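Long-range contact in AP205 bacteriophage COAT protein (Acinetobacter phage ap205, PDB 5FS4), which forms the protein shell of a small single-stranded RNA bacteriophage, its subunits pairing into dimers that probably serve as the building units of the capsid: residues M3-I11 / W20-F30. The protein carries 2 engineered substitutions. Numbering follows the deposited sequence.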
ATOM      1  N   MET B   3      15.568   7.488  13.854  1.00 14.04           N
ATOM      2  CA  MET B   3      14.288   6.780  13.763  1.00 14.85           C
ATOM      3  C   MET B   3      13.165   7.714  14.162  1.00 15.13           C
ATOM      4  O   MET B   3      12.055   7.258  14.334  1.00 16.61           O
ATOM      5  CB  MET B   3      14.257   5.502  14.638  1.00 16.06           C
ATOM      6  CG  MET B   3      15.105   4.363  14.115  1.00 16.82           C
ATOM      7  SD  MET B   3      14.926   2.949  15.256  1.00 16.21           S
ATOM      8  CE  MET B   3      15.908   3.510  16.580  1.00 14.28           C
ATOM      9  N   ALA B   4      13.431   9.019  14.261  1.00 15.08           N
ATOM     10  CA  ALA B   4      12.424   9.993  14.709  1.00 14.53           C
ATOM     11  C   ALA B   4      11.650  10.533  13.528  1.00 14.05           C
ATOM     12  O   ALA B   4      11.910  11.654  13.057  1.00 13.54           O
ATOM     13  CB  ALA B   4      13.049  11.137  15.495  1.00 15.35           C
ATOM     14  N   ASN B   5      10.655   9.740  13.101  1.00 12.41           N
ATOM     15  CA  ASN B   5       9.819  10.117  11.976  1.00 11.84           C
ATOM     16  C   ASN B   5       9.054  11.340  12.354  1.00 11.54           C
ATOM     17  O   ASN B   5       8.576  11.405  13.508  1.00 10.55           O
ATOM     18  CB  ASN B   5       8.862   8.982  11.606  1.00 12.12           C
ATOM     19  CG  ASN B   5       9.579   7.865  10.913  1.00 12.32           C
ATOM     20  OD1 ASN B   5       9.594   7.787   9.670  1.00 15.52           O
ATOM     21  ND2 ASN B   5      10.240   7.028  11.680  1.00 11.59           N
ATOM     22  N   LYS B   6       8.963  12.290  11.422  1.00 11.50           N
ATOM     23  CA  LYS B   6       8.280  13.563  11.687  1.00 12.57           C
ATOM     24  C   LYS B   6       6.777  13.405  11.808  1.00 13.26           C
ATOM     25  O   LYS B   6       6.174  12.724  10.958  1.00 11.94           O
ATOM     26  CB  LYS B   6       8.600  14.595  10.617  1.00 13.40           C
ATOM     27  CG  LYS B   6      10.056  15.001  10.537  1.00 14.13           C
ATOM     28  CD  LYS B   6      10.300  15.979   9.413  1.00 14.80           C
ATOM     29  CE  LYS B   6      11.364  17.013   9.699  1.00 16.36           C
ATOM     30  NZ  LYS B   6      11.586  17.890   8.500  1.00 16.90           N
ATOM     31  N   PRO B   7       6.176  14.007  12.855  1.00 13.06           N
ATOM     32  CA  PRO B   7       4.739  13.897  13.029  1.00 13.59           C
ATOM     33  C   PRO B   7       3.994  14.763  12.006  1.00 11.96           C
ATOM     34  O   PRO B   7       4.460  15.833  11.620  1.00 11.59           O
ATOM     35  CB  PRO B   7       4.535  14.394  14.455  1.00 14.47           C
ATOM     36  CG  PRO B   7       5.610  15.382  14.655  1.00 13.74           C
ATOM     37  CD  PRO B   7       6.789  14.721  14.000  1.00 14.15           C
ATOM     38  N   MET B   8       2.805  14.301  11.599  1.00 11.54           N
ATOM     39  CA  MET B   8       1.988  14.959  10.607  1.00 12.19           C
ATOM     40  C   MET B   8       0.723  15.383  11.316  1.00 13.21           C
ATOM     41  O   MET B   8       0.353  14.733  12.268  1.00 15.85           O
ATOM     42  CB  MET B   8       1.760  13.982   9.451  1.00 11.57           C
ATOM     43  CG  MET B   8       3.047  13.605   8.693  1.00 10.47           C
ATOM     44  SD  MET B   8       2.852  12.421   7.332  1.00  7.39           S
ATOM     45  CE  MET B   8       2.155  13.636   6.343  1.00  8.26           C
ATOM     46  N   GLN B   9       0.156  16.527  10.957  1.00 14.18           N
ATOM     47  CA  GLN B   9      -1.059  17.090  11.599  1.00 15.58           C
ATOM     48  C   GLN B   9      -2.292  17.049  10.653  1.00 16.22           C
ATOM     49  O   GLN B   9      -2.136  17.270   9.442  1.00 13.27           O
ATOM     50  CB  GLN B   9      -0.840  18.563  12.003  1.00 17.53           C
ATOM     51  CG  GLN B   9       0.302  18.806  12.991  1.00 20.44           C
ATOM     52  CD  GLN B   9       0.170  18.014  14.290  1.00 23.95           C
ATOM     53  OE1 GLN B   9      -0.954  17.678  14.713  1.00 28.15           O
ATOM     54  NE2 GLN B   9       1.326  17.683  14.936  1.00 25.83           N
ATOM     55  N   PRO B  10      -3.512  16.738  11.207  1.00 16.32           N
ATOM     56  CA  PRO B  10      -4.712  16.842  10.387  1.00 18.72           C
ATOM     57  C   PRO B  10      -4.791  18.282   9.856  1.00 23.39           C
ATOM     58  O   PRO B  10      -4.567  19.198  10.639  1.00 25.08           O
ATOM     59  CB  PRO B  10      -5.856  16.549  11.358  1.00 18.19           C
ATOM     60  CG  PRO B  10      -5.260  15.961  12.597  1.00 16.95           C
ATOM     61  CD  PRO B  10      -3.794  16.336  12.604  1.00 16.45           C
ATOM     62  N   ILE B  11      -4.979  18.505   8.541  1.00 27.44           N
ATOM     63  CA  ILE B  11      -5.167  19.886   7.973  1.00 28.67           C
ATOM     64  C   ILE B  11      -6.596  20.094   7.483  1.00 29.39           C
ATOM     65  O   ILE B  11      -7.136  21.199   7.557  1.00 27.40           O
ATOM     66  CB  ILE B  11      -4.161  20.331   6.833  1.00 31.82           C
ATOM     67  CG1 ILE B  11      -3.866  19.234   5.784  1.00 31.67           C
ATOM     68  CG2 ILE B  11      -2.867  20.892   7.409  1.00 34.12           C
ATOM     69  CD1 ILE B  11      -4.694  19.435   4.523  1.00 31.82           C
ATOM     70  N   TRP B  20      -3.732  14.429   6.685  1.00  9.78           N
ATOM     71  CA  TRP B  20      -2.632  14.808   7.570  1.00  9.12           C
ATOM     72  C   TRP B  20      -1.525  15.333   6.644  1.00  9.68           C
ATOM     73  O   TRP B  20      -1.362  14.853   5.505  1.00  8.77           O
ATOM     74  CB  TRP B  20      -2.100  13.600   8.374  1.00  9.18           C
ATOM     75  CG  TRP B  20      -2.850  13.157   9.528  1.00  8.93           C
ATOM     76  CD1 TRP B  20      -2.625  13.518  10.820  1.00  9.24           C
ATOM     77  CD2 TRP B  20      -3.895  12.168   9.557  1.00  8.86           C
ATOM     78  NE1 TRP B  20      -3.479  12.841  11.656  1.00  9.15           N
ATOM     79  CE2 TRP B  20      -4.289  12.030  10.911  1.00  8.70           C
ATOM     80  CE3 TRP B  20      -4.559  11.407   8.565  1.00  9.02           C
ATOM     81  CZ2 TRP B  20      -5.337  11.209  11.302  1.00  8.57           C
ATOM     82  CZ3 TRP B  20      -5.575  10.564   8.941  1.00  8.36           C
ATOM     83  CH2 TRP B  20      -5.964  10.455  10.308  1.00  9.21           C
ATOM     84  N   SER B  21      -0.786  16.345   7.101  1.00  9.59           N
ATOM     85  CA  SER B  21       0.367  16.787   6.331  1.00 10.71           C
ATOM     86  C   SER B  21       1.521  17.163   7.266  1.00 10.75           C
ATOM     87  O   SER B  21       1.360  17.403   8.444  1.00 10.22           O
ATOM     88  CB  SER B  21       0.052  17.917   5.360  1.00 11.29           C
ATOM     89  OG  SER B  21      -0.192  19.063   6.092  1.00 13.69           O
ATOM     90  N   ASP B  22       2.689  17.228   6.716  1.00 11.11           N
ATOM     91  CA  ASP B  22       3.877  17.457   7.526  1.00 11.06           C
ATOM     92  C   ASP B  22       4.041  18.948   7.629  1.00 11.68           C
ATOM     93  O   ASP B  22       4.139  19.610   6.589  1.00 12.15           O
ATOM     94  CB  ASP B  22       5.049  16.838   6.836  1.00 10.35           C
ATOM     95  CG  ASP B  22       6.428  17.162   7.519  1.00 10.43           C
ATOM     96  OD1 ASP B  22       6.569  17.964   8.512  1.00 10.26           O
ATOM     97  OD2 ASP B  22       7.356  16.554   7.052  1.00  9.35           O
ATOM     98  N   PRO B  23       4.028  19.499   8.854  1.00 11.50           N
ATOM     99  CA  PRO B  23       4.036  20.987   8.840  1.00 12.01           C
ATOM    100  C   PRO B  23       5.294  21.641   8.381  1.00 13.10           C
ATOM    101  O   PRO B  23       5.270  22.835   8.073  1.00 12.73           O
ATOM    102  CB  PRO B  23       3.812  21.377  10.299  1.00 11.58           C
ATOM    103  CG  PRO B  23       3.717  20.130  11.097  1.00 11.60           C
ATOM    104  CD  PRO B  23       3.833  18.946  10.208  1.00 11.56           C
ATOM    105  N   THR B  24       6.354  20.870   8.309  1.00 13.20           N
ATOM    106  CA  THR B  24       7.597  21.329   7.774  1.00 13.42           C
ATOM    107  C   THR B  24       7.716  21.043   6.295  1.00 13.80           C
ATOM    108  O   THR B  24       8.727  21.424   5.733  1.00 14.55           O
ATOM    109  CB  THR B  24       8.804  20.679   8.530  1.00 14.36           C
ATOM    110  OG1 THR B  24       9.090  19.322   8.070  1.00 15.29           O
ATOM    111  CG2 THR B  24       8.551  20.646  10.030  1.00 14.05           C
ATOM    112  N   ARG B  25       6.763  20.301   5.679  1.00 12.89           N
ATOM    113  CA  ARG B  25       6.844  19.984   4.245  1.00 12.66           C
ATOM    114  C   ARG B  25       5.426  19.633   3.819  1.00 12.70           C
ATOM    115  O   ARG B  25       4.985  18.430   3.792  1.00 12.01           O
ATOM    116  CB  ARG B  25       7.852  18.859   3.892  1.00 12.57           C
ATOM    117  CG  ARG B  25       7.961  18.575   2.404  1.00 12.33           C
ATOM    118  CD  ARG B  25       9.094  17.595   2.094  1.00 12.29           C
ATOM    119  NE  ARG B  25       9.323  17.399   0.665  1.00 12.38           N
ATOM    120  CZ  ARG B  25      10.181  18.112  -0.069  1.00 12.31           C
ATOM    121  NH1 ARG B  25      10.867  19.139   0.476  1.00 11.66           N
ATOM    122  NH2 ARG B  25      10.332  17.848  -1.367  1.00 12.36           N
ATOM    123  N   LEU B  26       4.695  20.716   3.569  1.00 12.78           N
ATOM    124  CA  LEU B  26       3.232  20.630   3.473  1.00 12.32           C
ATOM    125  C   LEU B  26       2.772  19.766   2.332  1.00 11.64           C
ATOM    126  O   LEU B  26       1.664  19.234   2.396  1.00 11.76           O
ATOM    127  CB  LEU B  26       2.642  22.009   3.410  1.00 13.23           C
ATOM    128  CG  LEU B  26       2.775  22.738   4.767  1.00 14.17           C
ATOM    129  CD1 LEU B  26       2.691  24.241   4.552  1.00 15.55           C
ATOM    130  CD2 LEU B  26       1.752  22.222   5.801  1.00 14.39           C
ATOM    131  N   SER B  27       3.625  19.565   1.319  1.00 10.55           N
ATOM    132  CA  SER B  27       3.312  18.658   0.197  1.00  9.58           C
ATOM    133  C   SER B  27       3.356  17.151   0.551  1.00  8.84           C
ATOM    134  O   SER B  27       2.913  16.336  -0.233  1.00  8.63           O
ATOM    135  CB  SER B  27       4.257  18.904  -0.994  1.00  9.74           C
ATOM    136  OG  SER B  27       5.613  18.688  -0.692  1.00 10.42           O
ATOM    137  N   THR B  28       3.927  16.788   1.699  1.00  7.92           N
ATOM    138  CA  THR B  28       3.813  15.411   2.230  1.00  7.77           C
ATOM    139  C   THR B  28       2.445  15.191   2.906  1.00  7.24           C
ATOM    140  O   THR B  28       2.099  15.873   3.901  1.00  7.23           O
ATOM    141  CB  THR B  28       4.945  15.089   3.203  1.00  7.94           C
ATOM    142  OG1 THR B  28       6.155  15.324   2.516  1.00  7.84           O
ATOM    143  CG2 THR B  28       4.949  13.598   3.560  1.00  8.24           C
ATOM    144  N   THR B  29       1.630  14.295   2.333  1.00  6.67           N
ATOM    145  CA  THR B  29       0.271  14.116   2.867  1.00  6.52           C
ATOM    146  C   THR B  29       0.004  12.635   3.069  1.00  6.55           C
ATOM    147  O   THR B  29       0.599  11.800   2.409  1.00  6.72           O
ATOM    148  CB  THR B  29      -0.847  14.721   1.975  1.00  6.97           C
ATOM    149  OG1 THR B  29      -0.797  14.151   0.661  1.00  6.93           O
ATOM    150  CG2 THR B  29      -0.690  16.152   1.843  1.00  7.21           C
ATOM    151  N   PHE B  30      -0.825  12.338   4.053  1.00  6.56           N
ATOM    152  CA  PHE B  30      -1.402  11.011   4.238  1.00  6.61           C
ATOM    153  C   PHE B  30      -2.878  11.247   4.485  1.00  7.15           C
ATOM    154  O   PHE B  30      -3.214  11.937   5.452  1.00  7.17           O
ATOM    155  CB  PHE B  30      -0.818  10.295   5.442  1.00  6.77           C
ATOM    156  CG  PHE B  30      -1.447   8.960   5.674  1.00  6.99           C
ATOM    157  CD1 PHE B  30      -1.171   7.917   4.773  1.00  6.95           C
ATOM    158  CD2 PHE B  30      -2.378   8.778   6.722  1.00  7.12           C
ATOM    159  CE1 PHE B  30      -1.734   6.667   4.934  1.00  6.92           C
ATOM    160  CE2 PHE B  30      -2.983   7.512   6.865  1.00  6.97           C
ATOM    161  CZ  PHE B  30      -2.637   6.486   5.984  1.00  7.29           C
TER
HETATM  162  O   HOH W   1      10.388  16.917   6.103  1.00 17.14           O
HETATM  163  O   HOH W   2       6.710  17.423  11.118  1.00 14.46           O
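Gln9 and Ser21 form an antiparallel hydrogen-bonded pair. Gln9 N gives a hydrogen bond to Ser21 O, 2.9 Å and 159° at the hydrogen, and Ser21 N returns one to Gln9 O. The CA of Trp20 also comes to 3.1 Å from Gln9 O, a CA-H...O contact.

Side-chain packing flanks this pair. Pro10 and Trp20 are the next, non-hydrogen-bonded pair, with both side chains on one side of the sheet. Pro10 passes over one face of the indole, with Pro10 CD 3.5 Å from Trp20 CD1. The backbone carbonyl Met8 O lies at the ring edge, near its plane. Met8 CB meets Trp20 CB at 4.0 Å. The Met8 chain bends at its last torsion (chi3 75°), which lays CE against the backbone of 28-30. In the second subunit, Val127 and Ile126 pack on Met8 and Trp20 respectively, and a strand pairs with Asn5.

The polar contacts gather at the type I turn Asp22-Arg25, after strand 17-22. Lys6 NZ donates to Thr24 OG1, 2.9 Å. Thr24 N and OG1 both bond to Asp22 OD1 from the same carboxylate face; the first makes an Asx turn. One water joins Lys6 NZ to Asp22 OD2, another Pro7 O to Asp22 OD1.

The arrangement is a beta hairpin of strands 5-14 and 17-22, the outer strands on one side of this chain's five-stranded antiparallel sheet.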